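Local coordinates for sister chromatid cohesion protein (Chaetomium thermophilum, PDB 5T8V), which probably loads the cohesin ring onto chromatin, this chain being the C-terminal, HEAT-repeat part of the loader Scc2, at residues R467-V470 / R471-S475; A490-L494 / E495-R499; K586-S589 / P590-K594; L595-S598 / I599-R603; D643-I646 / L647-D650. One frame throughout, in Å; residues are numbered along the deposited sequence.

All five contacts are local, so none closes a long loop; they follow one another in series, and none nests in or crosses another. Contact 1 sits in the last turns of helix 446-474. Contact 2 ends helix 481-494, the next helix, and packs on contact 1 through Val470, Ala474 and Ala490. About ninety residues later, contact 3 starts helix 590-602 and contact 4 completes it; this helix lies against both earlier ones, meeting contact 1 at Met473 and Val470 and contact 2 at Ala490. Contact 5, in the loop between helices 628-642 and 652-660, is joined to contact 1 by a salt bridge from Asp643.

Contact 1 (R467-V470 / R471-S475); sequences RGHV and RKMAS
Met473 folds back along its helix onto His469, one turn earlier, and its side chain is engaged over its whole length. Met473 CB starts 3.5 Å from His469 O, the oxygen that also takes the nearly straight backbone bond from Met473 N at 2.9 Å. CG stays beside that carbonyl and reaches the imidazole as well, lying over its face in CH-pi contact, with 3.8 Å from Met473 CG to the His469 centroid. Met473 SD takes the next place over the ring, 3.6 Å from the His469 centroid and 23° off the normal. It is offset toward the rim, Met473 SD lying 3.3 Å from His469 NE2. A bend at the last torsion (chi3 74°) then carries CE off the ring and into helix 590-602, where Leu591, Lys594 and Leu595 receive it. The imidazole can meet the thioether because His469 holds CG anti to its backbone N (chi1 -171°), while CD of Lys472 approaches the ring at its edge.

Elsewhere on the helix the guanidinium groups of Arg467 and Arg471 converge, with 4.3 Å between Arg467 NH2 and Arg471 NH2. Asp643 lies by both: Arg471 makes a salt bridge to it and Arg467 a long, weak ion pair, which probably eases the like charges. Val470 is buried between Ala490 and Ser598. At the helix end Ser475 OG bonds to Lys472 O at 2.7 Å. The core is an i to i+4 Met-aromatic contact on one helix face; the packing of that helix on 481-494 and 590-602 is consistent with a HEAT-repeat array.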
loop_
_atom_site.group_PDB
_atom_site.type_symbol
_atom_site.label_atom_id
_atom_site.label_comp_id
_atom_site.label_asym_id
_atom_site.label_seq_id
_atom_site.Cartn_x
_atom_site.Cartn_y
_atom_site.Cartn_z
ATOM N N ARG A 467 -18.407 -13.724 2.902
ATOM C CA ARG A 467 -19.240 -13.285 1.788
ATOM C C ARG A 467 -18.968 -14.118 0.541
ATOM O O ARG A 467 -19.901 -14.556 -0.147
ATOM C CB ARG A 467 -18.999 -11.799 1.521
ATOM C CG ARG A 467 -19.604 -10.897 2.584
ATOM C CD ARG A 467 -18.887 -9.565 2.682
ATOM N NE ARG A 467 -18.747 -8.924 1.380
ATOM C CZ ARG A 467 -19.746 -8.357 0.712
ATOM N NH1 ARG A 467 -20.975 -8.358 1.217
ATOM N NH2 ARG A 467 -19.517 -7.796 -0.469
ATOM N N GLY A 468 -17.691 -14.356 0.238
ATOM C CA GLY A 468 -17.365 -15.223 -0.882
ATOM C C GLY A 468 -17.967 -16.606 -0.725
ATOM O O GLY A 468 -18.531 -17.162 -1.673
ATOM N N HIS A 469 -17.868 -17.175 0.478
ATOM C CA HIS A 469 -18.427 -18.500 0.719
ATOM C C HIS A 469 -19.939 -18.497 0.533
ATOM O O HIS A 469 -20.509 -19.464 0.015
ATOM C CB HIS A 469 -18.053 -18.978 2.122
ATOM C CG HIS A 469 -18.397 -20.412 2.385
ATOM N ND1 HIS A 469 -18.282 -21.394 1.424
ATOM C CD2 HIS A 469 -18.846 -21.030 3.503
ATOM C CE1 HIS A 469 -18.650 -22.554 1.937
ATOM N NE2 HIS A 469 -18.995 -22.362 3.197
ATOM N N VAL A 470 -20.609 -17.416 0.938
ATOM C CA VAL A 470 -22.055 -17.331 0.746
ATOM C C VAL A 470 -22.389 -17.312 -0.739
ATOM O O VAL A 470 -23.307 -18.003 -1.195
ATOM C CB VAL A 470 -22.627 -16.100 1.468
ATOM C CG1 VAL A 470 -24.071 -15.828 1.024
ATOM C CG2 VAL A 470 -22.577 -16.307 2.974
ATOM N N ARG A 471 -21.658 -16.511 -1.518
ATOM C CA ARG A 471 -21.912 -16.479 -2.956
ATOM C C ARG A 471 -21.711 -17.857 -3.572
ATOM O O ARG A 471 -22.527 -18.313 -4.386
ATOM C CB ARG A 471 -21.010 -15.446 -3.632
ATOM C CG ARG A 471 -21.653 -14.771 -4.844
ATOM C CD ARG A 471 -20.714 -13.773 -5.510
ATOM N NE ARG A 471 -20.068 -12.894 -4.536
ATOM C CZ ARG A 471 -20.582 -11.751 -4.086
ATOM N NH1 ARG A 471 -21.763 -11.323 -4.516
ATOM N NH2 ARG A 471 -19.908 -11.033 -3.197
ATOM N N LYS A 472 -20.638 -18.547 -3.179
ATOM C CA LYS A 472 -20.387 -19.886 -3.701
ATOM C C LYS A 472 -21.537 -20.829 -3.365
ATOM O O LYS A 472 -22.111 -21.470 -4.253
ATOM C CB LYS A 472 -19.073 -20.426 -3.142
ATOM C CG LYS A 472 -18.611 -21.710 -3.807
ATOM C CD LYS A 472 -17.709 -22.516 -2.895
ATOM C CE LYS A 472 -17.282 -23.815 -3.553
ATOM N NZ LYS A 472 -16.526 -24.683 -2.610
ATOM N N MET A 473 -21.886 -20.930 -2.080
ATOM C CA MET A 473 -22.944 -21.848 -1.670
ATOM C C MET A 473 -24.256 -21.530 -2.376
ATOM O O MET A 473 -24.990 -22.440 -2.780
ATOM C CB MET A 473 -23.130 -21.786 -0.155
ATOM C CG MET A 473 -21.905 -22.187 0.648
ATOM S SD MET A 473 -22.174 -22.011 2.424
ATOM C CE MET A 473 -23.245 -23.418 2.709
ATOM N N ALA A 474 -24.567 -20.243 -2.537
ATOM C CA ALA A 474 -25.830 -19.843 -3.142
ATOM C C ALA A 474 -25.839 -20.002 -4.656
ATOM O O ALA A 474 -26.921 -19.980 -5.255
ATOM C CB ALA A 474 -26.147 -18.390 -2.783
ATOM N N SER A 475 -24.674 -20.154 -5.287
ATOM C CA SER A 475 -24.626 -20.348 -6.733
ATOM C C SER A 475 -24.928 -21.783 -7.155
ATOM O O SER A 475 -24.981 -22.055 -8.359
ATOM C CB SER A 475 -23.255 -19.942 -7.273
ATOM O OG SER A 475 -22.255 -20.846 -6.842
#

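Contact 2 (A490-L494 / E495-R499); sequences AASAL and ELKSR
The C-terminal end of helix 481-494 and the loop that turns out of it meet where Arg499 lays its guanidinium group against Ser492. The hydroxyl comes over one face of the flat group, with Ser492 OG 3.1 Å from Arg499 CZ and 2.8 Å from Arg499 NH1. The N-H directions do not suit a bond between that nitrogen and the hydroxyl, so this is a face contact. The charge is answered instead by Asp488, one turn back on the helix, which forms a salt bridge with NH1. Ser492 OG also makes a weak hydrogen bond to Asp488 O.

Arg499 can reach back because its chain is extended from CG to NE (chi3 -173°), and Arg499 CD passes 3.9 Å from Ser492 CB. Arg499 is itself the N-cap position of helix 500-503, so its side chain spans the link between two consecutive helices of the HEAT-repeat array. Nearer the helix end, Lys497 CB sits 3.6 Å from Ser492 O, and its bent chain brings Lys497 CE to 4.3 Å from Ser492 OG. Glu495 is the first residue to leave helical geometry. The Leu494 side chain goes the other way, onto Arg471 and Leu602.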
loop_
_atom_site.group_PDB
_atom_site.type_symbol
_atom_site.label_atom_id
_atom_site.label_comp_id
_atom_site.label_asym_id
_atom_site.label_seq_id
_atom_site.Cartn_x
_atom_site.Cartn_y
_atom_site.Cartn_z
ATOM N N ALA A 490 -30.032 -15.170 -0.139
ATOM C CA ALA A 490 -28.610 -14.844 -0.163
ATOM C C ALA A 490 -28.307 -13.821 -1.246
ATOM O O ALA A 490 -27.536 -12.880 -1.022
ATOM C CB ALA A 490 -27.783 -16.109 -0.382
ATOM N N ALA A 491 -28.899 -13.994 -2.429
ATOM C CA ALA A 491 -28.766 -12.986 -3.474
ATOM C C ALA A 491 -29.149 -11.611 -2.951
ATOM O O ALA A 491 -28.452 -10.623 -3.209
ATOM C CB ALA A 491 -29.631 -13.361 -4.677
ATOM N N SER A 492 -30.253 -11.528 -2.202
ATOM C CA SER A 492 -30.679 -10.240 -1.665
ATOM C C SER A 492 -29.732 -9.747 -0.578
ATOM O O SER A 492 -29.486 -8.542 -0.464
ATOM C CB SER A 492 -32.101 -10.346 -1.116
ATOM O OG SER A 492 -33.028 -10.627 -2.148
ATOM N N ALA A 493 -29.189 -10.660 0.227
ATOM C CA ALA A 493 -28.422 -10.261 1.402
ATOM C C ALA A 493 -27.006 -9.828 1.052
ATOM O O ALA A 493 -26.430 -8.993 1.758
ATOM C CB ALA A 493 -28.376 -11.406 2.415
ATOM N N LEU A 494 -26.422 -10.380 -0.014
ATOM C CA LEU A 494 -25.084 -9.956 -0.412
ATOM C C LEU A 494 -25.071 -8.468 -0.739
ATOM O O LEU A 494 -24.243 -7.712 -0.218
ATOM C CB LEU A 494 -24.600 -10.794 -1.594
ATOM C CG LEU A 494 -24.136 -12.195 -1.187
ATOM C CD1 LEU A 494 -23.999 -13.100 -2.398
ATOM C CD2 LEU A 494 -22.818 -12.121 -0.426
ATOM N N GLU A 495 -25.980 -8.031 -1.604
ATOM C CA GLU A 495 -26.323 -6.621 -1.652
ATOM C C GLU A 495 -27.074 -6.243 -0.378
ATOM O O GLU A 495 -27.611 -7.096 0.331
ATOM C CB GLU A 495 -27.174 -6.311 -2.884
ATOM C CG GLU A 495 -26.565 -6.792 -4.197
ATOM C CD GLU A 495 -25.201 -6.182 -4.473
ATOM O OE1 GLU A 495 -25.046 -4.956 -4.288
ATOM O OE2 GLU A 495 -24.283 -6.932 -4.869
ATOM N N LEU A 496 -27.107 -4.947 -0.083
ATOM C CA LEU A 496 -27.731 -4.505 1.156
ATOM C C LEU A 496 -29.230 -4.293 0.980
ATOM O O LEU A 496 -29.817 -3.423 1.631
ATOM C CB LEU A 496 -27.069 -3.225 1.658
ATOM C CG LEU A 496 -25.594 -3.358 2.058
ATOM C CD1 LEU A 496 -25.014 -1.998 2.422
ATOM C CD2 LEU A 496 -25.421 -4.340 3.213
ATOM N N LYS A 497 -29.859 -5.083 0.111
ATOM C CA LYS A 497 -31.299 -4.981 -0.088
ATOM C C LYS A 497 -32.038 -5.337 1.195
ATOM O O LYS A 497 -31.874 -6.436 1.737
ATOM C CB LYS A 497 -31.738 -5.896 -1.230
ATOM C CG LYS A 497 -31.423 -5.352 -2.620
ATOM C CD LYS A 497 -31.696 -6.382 -3.711
ATOM C CE LYS A 497 -33.184 -6.665 -3.878
ATOM N NZ LYS A 497 -33.930 -5.486 -4.397
ATOM N N SER A 498 -32.864 -4.407 1.670
ATOM C CA SER A 498 -33.571 -4.587 2.932
ATOM C C SER A 498 -34.560 -5.743 2.840
ATOM O O SER A 498 -35.363 -5.814 1.907
ATOM C CB SER A 498 -34.310 -3.301 3.307
ATOM O OG SER A 498 -35.279 -2.972 2.324
ATOM N N ARG A 499 -34.505 -6.645 3.821
ATOM C CA ARG A 499 -35.490 -7.714 3.931
ATOM C C ARG A 499 -35.592 -8.217 5.368
ATOM O O ARG A 499 -35.475 -9.425 5.609
ATOM C CB ARG A 499 -35.131 -8.864 2.986
ATOM C CG ARG A 499 -35.878 -8.820 1.677
ATOM C CD ARG A 499 -35.501 -9.973 0.775
ATOM N NE ARG A 499 -36.103 -9.826 -0.546
ATOM C CZ ARG A 499 -36.043 -10.741 -1.507
ATOM N NH1 ARG A 499 -35.410 -11.889 -1.302
ATOM N NH2 ARG A 499 -36.622 -10.508 -2.675
#

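Contact 3 (K586-S589 / P590-K594); sequences KDVS and PLQAK
Ser589 and Gln592 exchange two hydrogen bonds, each backbone N-H meeting the other's side chain, and together form the capping box that starts helix 590-602. Gln592 N donates to Ser589 OG at 3.2 Å, and Ser589 N returns a nearly straight bond (170° at the hydrogen) to Gln592 OE1, also at 3.2 Å. The hydroxyl is put in place by a first torsion of 57°, which sets OG between the backbone N and the carbonyl carbon of Ser589, facing the first turn. The amide oxygen of Gln592 takes its donor bent from the C=O direction and tilted 29° out of the carbonyl plane. The other end of that amide is held too: NE2 bonds to Ser483 of helix 481-494, so the side chain is held at both ends of the amide, which probably fixes its rotation.

Just after the box the regular helix begins with Ala593 N, which donates to Ser589 O at 2.8 Å, nearly along the C=O axis. Pro590, lacking an N-H, fits the first turn, where the helix offers a backbone amide no acceptor; its ring packs on Tyr516 of helix 509-520.

Packing completes the cap. The aliphatic part of Gln592 runs beside the hydroxyl, and the same side chain also rests on Leu482 and Leu486. Val588, just ahead of the cap, sends one methyl against the start of the helix: Val588 CG1 is 4.1 Å from Ala593 CB, 3.6 Å from Gln592 CB and an equal 3.6 Å from Ala593 N.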
loop_
_atom_site.group_PDB
_atom_site.type_symbol
_atom_site.label_atom_id
_atom_site.label_comp_id
_atom_site.label_asym_id
_atom_site.label_seq_id
_atom_site.Cartn_x
_atom_site.Cartn_y
_atom_site.Cartn_z
ATOM N N LYS A 586 -38.954 -30.343 7.935
ATOM C CA LYS A 586 -38.102 -31.171 7.100
ATOM C C LYS A 586 -36.685 -31.215 7.672
ATOM O O LYS A 586 -36.306 -30.425 8.541
ATOM C CB LYS A 586 -38.079 -30.640 5.668
ATOM C CG LYS A 586 -39.444 -30.618 5.000
ATOM C CD LYS A 586 -39.379 -29.996 3.616
ATOM C CE LYS A 586 -40.739 -30.017 2.933
ATOM N NZ LYS A 586 -40.693 -29.413 1.573
ATOM N N ASP A 587 -35.897 -32.162 7.172
ATOM C CA ASP A 587 -34.513 -32.293 7.597
ATOM C C ASP A 587 -33.642 -31.309 6.828
ATOM O O ASP A 587 -33.789 -31.143 5.615
ATOM C CB ASP A 587 -34.020 -33.724 7.381
ATOM C CG ASP A 587 -32.706 -34.002 8.088
ATOM O OD1 ASP A 587 -32.738 -34.356 9.285
ATOM O OD2 ASP A 587 -31.641 -33.871 7.446
ATOM N N VAL A 588 -32.736 -30.650 7.547
ATOM C CA VAL A 588 -31.861 -29.631 6.978
ATOM C C VAL A 588 -30.469 -30.224 6.820
ATOM O O VAL A 588 -29.934 -30.833 7.755
ATOM C CB VAL A 588 -31.825 -28.373 7.862
ATOM C CG1 VAL A 588 -30.956 -27.292 7.228
ATOM C CG2 VAL A 588 -33.230 -27.853 8.101
ATOM N N SER A 589 -29.884 -30.049 5.643
ATOM C CA SER A 589 -28.537 -30.533 5.399
ATOM C C SER A 589 -27.514 -29.562 5.981
ATOM O O SER A 589 -27.768 -28.356 6.056
ATOM C CB SER A 589 -28.293 -30.694 3.905
ATOM O OG SER A 589 -28.507 -29.469 3.228
ATOM N N PRO A 590 -26.344 -30.056 6.395
ATOM C CA PRO A 590 -25.331 -29.139 6.941
ATOM C C PRO A 590 -24.991 -28.007 5.991
ATOM O O PRO A 590 -24.581 -26.928 6.439
ATOM C CB PRO A 590 -24.127 -30.056 7.201
ATOM C CG PRO A 590 -24.350 -31.246 6.336
ATOM C CD PRO A 590 -25.830 -31.429 6.264
ATOM N N LEU A 591 -25.161 -28.221 4.687
ATOM C CA LEU A 591 -24.947 -27.148 3.723
ATOM C C LEU A 591 -26.049 -26.101 3.829
ATOM O O LEU A 591 -25.774 -24.895 3.877
ATOM C CB LEU A 591 -24.885 -27.729 2.310
ATOM C CG LEU A 591 -24.131 -26.914 1.263
ATOM C CD1 LEU A 591 -22.638 -26.923 1.553
ATOM C CD2 LEU A 591 -24.414 -27.460 -0.127
ATOM N N GLN A 592 -27.307 -26.545 3.874
ATOM C CA GLN A 592 -28.416 -25.610 4.038
ATOM C C GLN A 592 -28.307 -24.857 5.358
ATOM O O GLN A 592 -28.615 -23.661 5.425
ATOM C CB GLN A 592 -29.746 -26.357 3.962
ATOM C CG GLN A 592 -30.099 -26.851 2.578
ATOM C CD GLN A 592 -31.347 -27.710 2.573
ATOM O OE1 GLN A 592 -31.671 -28.360 3.566
ATOM N NE2 GLN A 592 -32.057 -27.712 1.450
ATOM N N ALA A 593 -27.875 -25.541 6.419
ATOM C CA ALA A 593 -27.728 -24.885 7.714
ATOM C C ALA A 593 -26.608 -23.854 7.680
ATOM O O ALA A 593 -26.777 -22.721 8.146
ATOM C CB ALA A 593 -27.467 -25.927 8.802
ATOM N N LYS A 594 -25.450 -24.230 7.131
ATOM C CA LYS A 594 -24.340 -23.289 7.043
ATOM C C LYS A 594 -24.721 -22.066 6.216
ATOM O O LYS A 594 -24.430 -20.929 6.607
ATOM C CB LYS A 594 -23.114 -23.985 6.455
ATOM C CG LYS A 594 -21.974 -23.045 6.098
ATOM C CD LYS A 594 -20.636 -23.573 6.575
ATOM C CE LYS A 594 -20.479 -23.400 8.071
ATOM N NZ LYS A 594 -19.049 -23.479 8.497
#

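Contact 4 (L595-S598 / I599-R603); sequences LSYS and IILLR
Leu601 lies across one face of the Tyr597 ring, and this pair is one of two close side-chain contacts in a buried stretch of helix. Tyr597 holds its CG anti to the backbone N (chi1 -174°), which places the ring beside its own carbonyl carbon and within reach of the residue one turn on. Leu601 CG stands over the face, 4.2 Å from the Tyr597 centroid and 25° off the normal, in a CH-pi contact shifted toward the rim. The two methyls spread along the ring: Leu601 CD1 is 3.5 Å from Tyr597 CE2, while Leu601 CD2 reaches the phenol end, 3.8 Å from Tyr597 OH. Pro419 and Pro422 also pack on this tyrosine.

The second close pair is Leu595 with Ile599. Here Ile599 CD1 slants over Leu595 CG at 3.8 Å, and Ile599 CG1 rests near the Leu595 carbonyl; Leu486 and Ala490 of helix 481-494 add to this cluster. The serine hydroxyls bond within their own helix, Ser596 OG to Gln592 O and Ser598 OG to Lys594 O, while Ser596 packs on helices 481-494 and 509-520 and Ser598 touches Val470.

Leu602 has little side-chain contact with 595-598 but packs on Leu466 and Arg467. The looser part is Arg603, where the chain leaves the helix with Arg603 N bonded to Ile600 O at 3.2 Å; it is partly exposed, its side chain leading off toward Leu496. A buried helix packed against helices 446-474, 481-494 and 509-520 is consistent with the stacked helices of a HEAT-repeat protein.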
loop_
_atom_site.group_PDB
_atom_site.type_symbol
_atom_site.label_atom_id
_atom_site.label_comp_id
_atom_site.label_asym_id
_atom_site.label_seq_id
_atom_site.Cartn_x
_atom_site.Cartn_y
_atom_site.Cartn_z
ATOM N N LEU A 595 -25.379 -22.275 5.073
ATOM C CA LEU A 595 -25.806 -21.139 4.261
ATOM C C LEU A 595 -26.811 -20.278 5.013
ATOM O O LEU A 595 -26.736 -19.046 4.970
ATOM C CB LEU A 595 -26.401 -21.619 2.935
ATOM C CG LEU A 595 -26.961 -20.531 2.014
ATOM C CD1 LEU A 595 -25.938 -19.437 1.754
ATOM C CD2 LEU A 595 -27.413 -21.140 0.703
ATOM N N SER A 596 -27.758 -20.908 5.710
ATOM C CA SER A 596 -28.744 -20.156 6.478
ATOM C C SER A 596 -28.065 -19.257 7.501
ATOM O O SER A 596 -28.256 -18.032 7.508
ATOM C CB SER A 596 -29.710 -21.119 7.168
ATOM O OG SER A 596 -30.428 -21.882 6.218
ATOM N N TYR A 597 -27.252 -19.851 8.374
ATOM C CA TYR A 597 -26.600 -19.066 9.412
ATOM C C TYR A 597 -25.694 -17.998 8.815
ATOM O O TYR A 597 -25.586 -16.898 9.368
ATOM C CB TYR A 597 -25.810 -19.984 10.348
ATOM C CG TYR A 597 -25.224 -19.251 11.529
ATOM C CD1 TYR A 597 -26.046 -18.708 12.509
ATOM C CD2 TYR A 597 -23.855 -19.093 11.661
ATOM C CE1 TYR A 597 -25.518 -18.030 13.585
ATOM C CE2 TYR A 597 -23.319 -18.416 12.736
ATOM C CZ TYR A 597 -24.156 -17.885 13.694
ATOM O OH TYR A 597 -23.625 -17.210 14.769
ATOM N N SER A 598 -25.047 -18.290 7.685
ATOM C CA SER A 598 -24.205 -17.284 7.045
ATOM C C SER A 598 -25.039 -16.106 6.553
ATOM O O SER A 598 -24.635 -14.946 6.700
ATOM C CB SER A 598 -23.427 -17.914 5.892
ATOM O OG SER A 598 -22.669 -19.027 6.335
ATOM N N ILE A 599 -26.205 -16.384 5.966
ATOM C CA ILE A 599 -27.113 -15.309 5.577
ATOM C C ILE A 599 -27.484 -14.472 6.792
ATOM O O ILE A 599 -27.493 -13.237 6.735
ATOM C CB ILE A 599 -28.358 -15.894 4.883
ATOM C CG1 ILE A 599 -27.980 -16.464 3.515
ATOM C CG2 ILE A 599 -29.436 -14.834 4.708
ATOM C CD1 ILE A 599 -28.957 -17.497 2.994
ATOM N N ILE A 600 -27.796 -15.127 7.912
ATOM C CA ILE A 600 -28.077 -14.386 9.139
ATOM C C ILE A 600 -26.895 -13.497 9.506
ATOM O O ILE A 600 -27.070 -12.341 9.915
ATOM C CB ILE A 600 -28.437 -15.360 10.275
ATOM C CG1 ILE A 600 -29.774 -16.042 9.965
ATOM C CG2 ILE A 600 -28.512 -14.627 11.616
ATOM C CD1 ILE A 600 -30.113 -17.183 10.883
ATOM N N LEU A 601 -25.673 -14.014 9.359
ATOM C CA LEU A 601 -24.494 -13.244 9.738
ATOM C C LEU A 601 -24.315 -12.023 8.846
ATOM O O LEU A 601 -23.914 -10.957 9.324
ATOM C CB LEU A 601 -23.250 -14.132 9.687
ATOM C CG LEU A 601 -23.094 -15.150 10.819
ATOM C CD1 LEU A 601 -21.914 -16.055 10.540
ATOM C CD2 LEU A 601 -22.922 -14.463 12.172
ATOM N N LEU A 602 -24.597 -12.155 7.547
ATOM C CA LEU A 602 -24.440 -11.012 6.653
ATOM C C LEU A 602 -25.267 -9.817 7.100
ATOM O O LEU A 602 -24.923 -8.681 6.763
ATOM C CB LEU A 602 -24.823 -11.391 5.223
ATOM C CG LEU A 602 -23.878 -12.348 4.493
ATOM C CD1 LEU A 602 -24.431 -12.673 3.120
ATOM C CD2 LEU A 602 -22.477 -11.765 4.377
ATOM N N ARG A 603 -26.342 -10.045 7.851
ATOM C CA ARG A 603 -27.171 -8.972 8.376
ATOM C C ARG A 603 -26.871 -8.667 9.836
ATOM O O ARG A 603 -27.586 -7.870 10.451
ATOM C CB ARG A 603 -28.649 -9.326 8.212
ATOM C CG ARG A 603 -29.030 -9.753 6.804
ATOM C CD ARG A 603 -28.680 -8.696 5.768
ATOM N NE ARG A 603 -29.340 -7.423 6.042
ATOM C CZ ARG A 603 -29.357 -6.394 5.203
ATOM N NH1 ARG A 603 -28.755 -6.485 4.027
ATOM N NH2 ARG A 603 -29.983 -5.275 5.535
#

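Contact 5 (D643-I646 / L647-D650); sequences DPTI and LDGD
Asp648 turns its carboxylate back toward Thr645 across a short 3-10 turn, the link that carries the chain from helix 628-642 toward helix 652-660, the next helix of the HEAT-repeat array. The carboxylate comes up against backbone more than side chain, with Asp648 OD2 3.6 Å from Thr645 CA and 4.1 Å from Thr645 CB. That oxygen finds its strong partner outside the turn, in a salt bridge with Arg683, and Pro644 and Thr645 also touch this arginine. Two backbone bonds set the curvature. Leu647 N donates to Pro644 O at 2.9 Å, and Asp648 N to Thr645 O at 3.1 Å; both join residues three apart, the spacing of a 3-10 turn.

Leu647 and Ile646 leave the turn on different bearings. The side chain of Leu647 starts with Leu647 CB 3.4 Å from Pro644 O and then heads into the core, where Met640, Val654, Cys679 and Leu682 surround it. Ile646 CB points away from the second half of the turn, and its side chain packs on Val639 and Val653. It approaches its neighbour loosely, Ile646 CG1 standing 4.5 Å from Leu647 CG. The two side chains thus wedge between helices 628-642 and 652-660, and Leu647 extends the packing to helix 666-682.

Thr645 also turns its hydroxyl back to the residue just past the end of helix 628-642: Thr645 OG1 donates to Asp643 OD1 at 2.7 Å, arriving from 39° above the carboxylate plane.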
loop_
_atom_site.group_PDB
_atom_site.type_symbol
_atom_site.label_atom_id
_atom_site.label_comp_id
_atom_site.label_asym_id
_atom_site.label_seq_id
_atom_site.Cartn_x
_atom_site.Cartn_y
_atom_site.Cartn_z
ATOM N N ASP A 643 -12.853 -12.518 -1.924
ATOM C CA ASP A 643 -14.084 -12.119 -2.609
ATOM C C ASP A 643 -13.736 -11.090 -3.674
ATOM O O ASP A 643 -13.920 -9.881 -3.485
ATOM C CB ASP A 643 -15.107 -11.561 -1.618
ATOM C CG ASP A 643 -16.426 -11.201 -2.278
ATOM O OD1 ASP A 643 -16.745 -11.781 -3.338
ATOM O OD2 ASP A 643 -17.146 -10.336 -1.731
ATOM N N PRO A 644 -13.223 -11.540 -4.825
ATOM C CA PRO A 644 -12.799 -10.588 -5.867
ATOM C C PRO A 644 -13.917 -9.708 -6.399
ATOM O O PRO A 644 -13.626 -8.705 -7.067
ATOM C CB PRO A 644 -12.239 -11.497 -6.968
ATOM C CG PRO A 644 -11.882 -12.769 -6.272
ATOM C CD PRO A 644 -12.894 -12.930 -5.184
ATOM N N THR A 645 -15.182 -10.035 -6.127
ATOM C CA THR A 645 -16.280 -9.234 -6.657
ATOM C C THR A 645 -16.242 -7.798 -6.152
ATOM O O THR A 645 -16.892 -6.931 -6.747
ATOM C CB THR A 645 -17.626 -9.867 -6.300
ATOM O OG1 THR A 645 -17.814 -9.831 -4.881
ATOM C CG2 THR A 645 -17.692 -11.312 -6.781
ATOM N N ILE A 646 -15.503 -7.518 -5.075
ATOM C CA ILE A 646 -15.394 -6.145 -4.589
ATOM C C ILE A 646 -14.561 -5.270 -5.508
ATOM O O ILE A 646 -14.494 -4.054 -5.296
ATOM C CB ILE A 646 -14.794 -6.087 -3.169
ATOM C CG1 ILE A 646 -13.364 -6.635 -3.162
ATOM C CG2 ILE A 646 -15.677 -6.857 -2.191
ATOM C CD1 ILE A 646 -12.657 -6.454 -1.847
ATOM N N LEU A 647 -13.916 -5.856 -6.513
ATOM C CA LEU A 647 -13.182 -5.099 -7.517
ATOM C C LEU A 647 -14.049 -4.708 -8.705
ATOM O O LEU A 647 -13.538 -4.110 -9.657
ATOM C CB LEU A 647 -11.977 -5.911 -8.001
ATOM C CG LEU A 647 -10.960 -6.284 -6.923
ATOM C CD1 LEU A 647 -9.988 -7.313 -7.454
ATOM C CD2 LEU A 647 -10.215 -5.050 -6.429
ATOM N N ASP A 648 -15.340 -5.016 -8.668
ATOM C CA ASP A 648 -16.240 -4.766 -9.782
ATOM C C ASP A 648 -16.992 -3.455 -9.590
ATOM O O ASP A 648 -17.156 -2.957 -8.473
ATOM C CB ASP A 648 -17.236 -5.917 -9.935
ATOM C CG ASP A 648 -16.561 -7.227 -10.289
ATOM O OD1 ASP A 648 -15.434 -7.193 -10.828
ATOM O OD2 ASP A 648 -17.156 -8.296 -10.032
ATOM N N GLY A 649 -17.452 -2.900 -10.708
ATOM C CA GLY A 649 -18.208 -1.667 -10.689
ATOM C C GLY A 649 -17.443 -0.551 -10.006
ATOM O O GLY A 649 -16.214 -0.461 -10.076
ATOM N N ASP A 650 -18.190 0.324 -9.335
ATOM C CA ASP A 650 -17.603 1.432 -8.583
ATOM C C ASP A 650 -16.923 0.857 -7.343
ATOM O O ASP A 650 -17.433 0.920 -6.223
ATOM C CB ASP A 650 -18.669 2.458 -8.216
ATOM C CG ASP A 650 -19.345 3.056 -9.436
ATOM O OD1 ASP A 650 -18.760 2.992 -10.539
ATOM O OD2 ASP A 650 -20.461 3.597 -9.290
#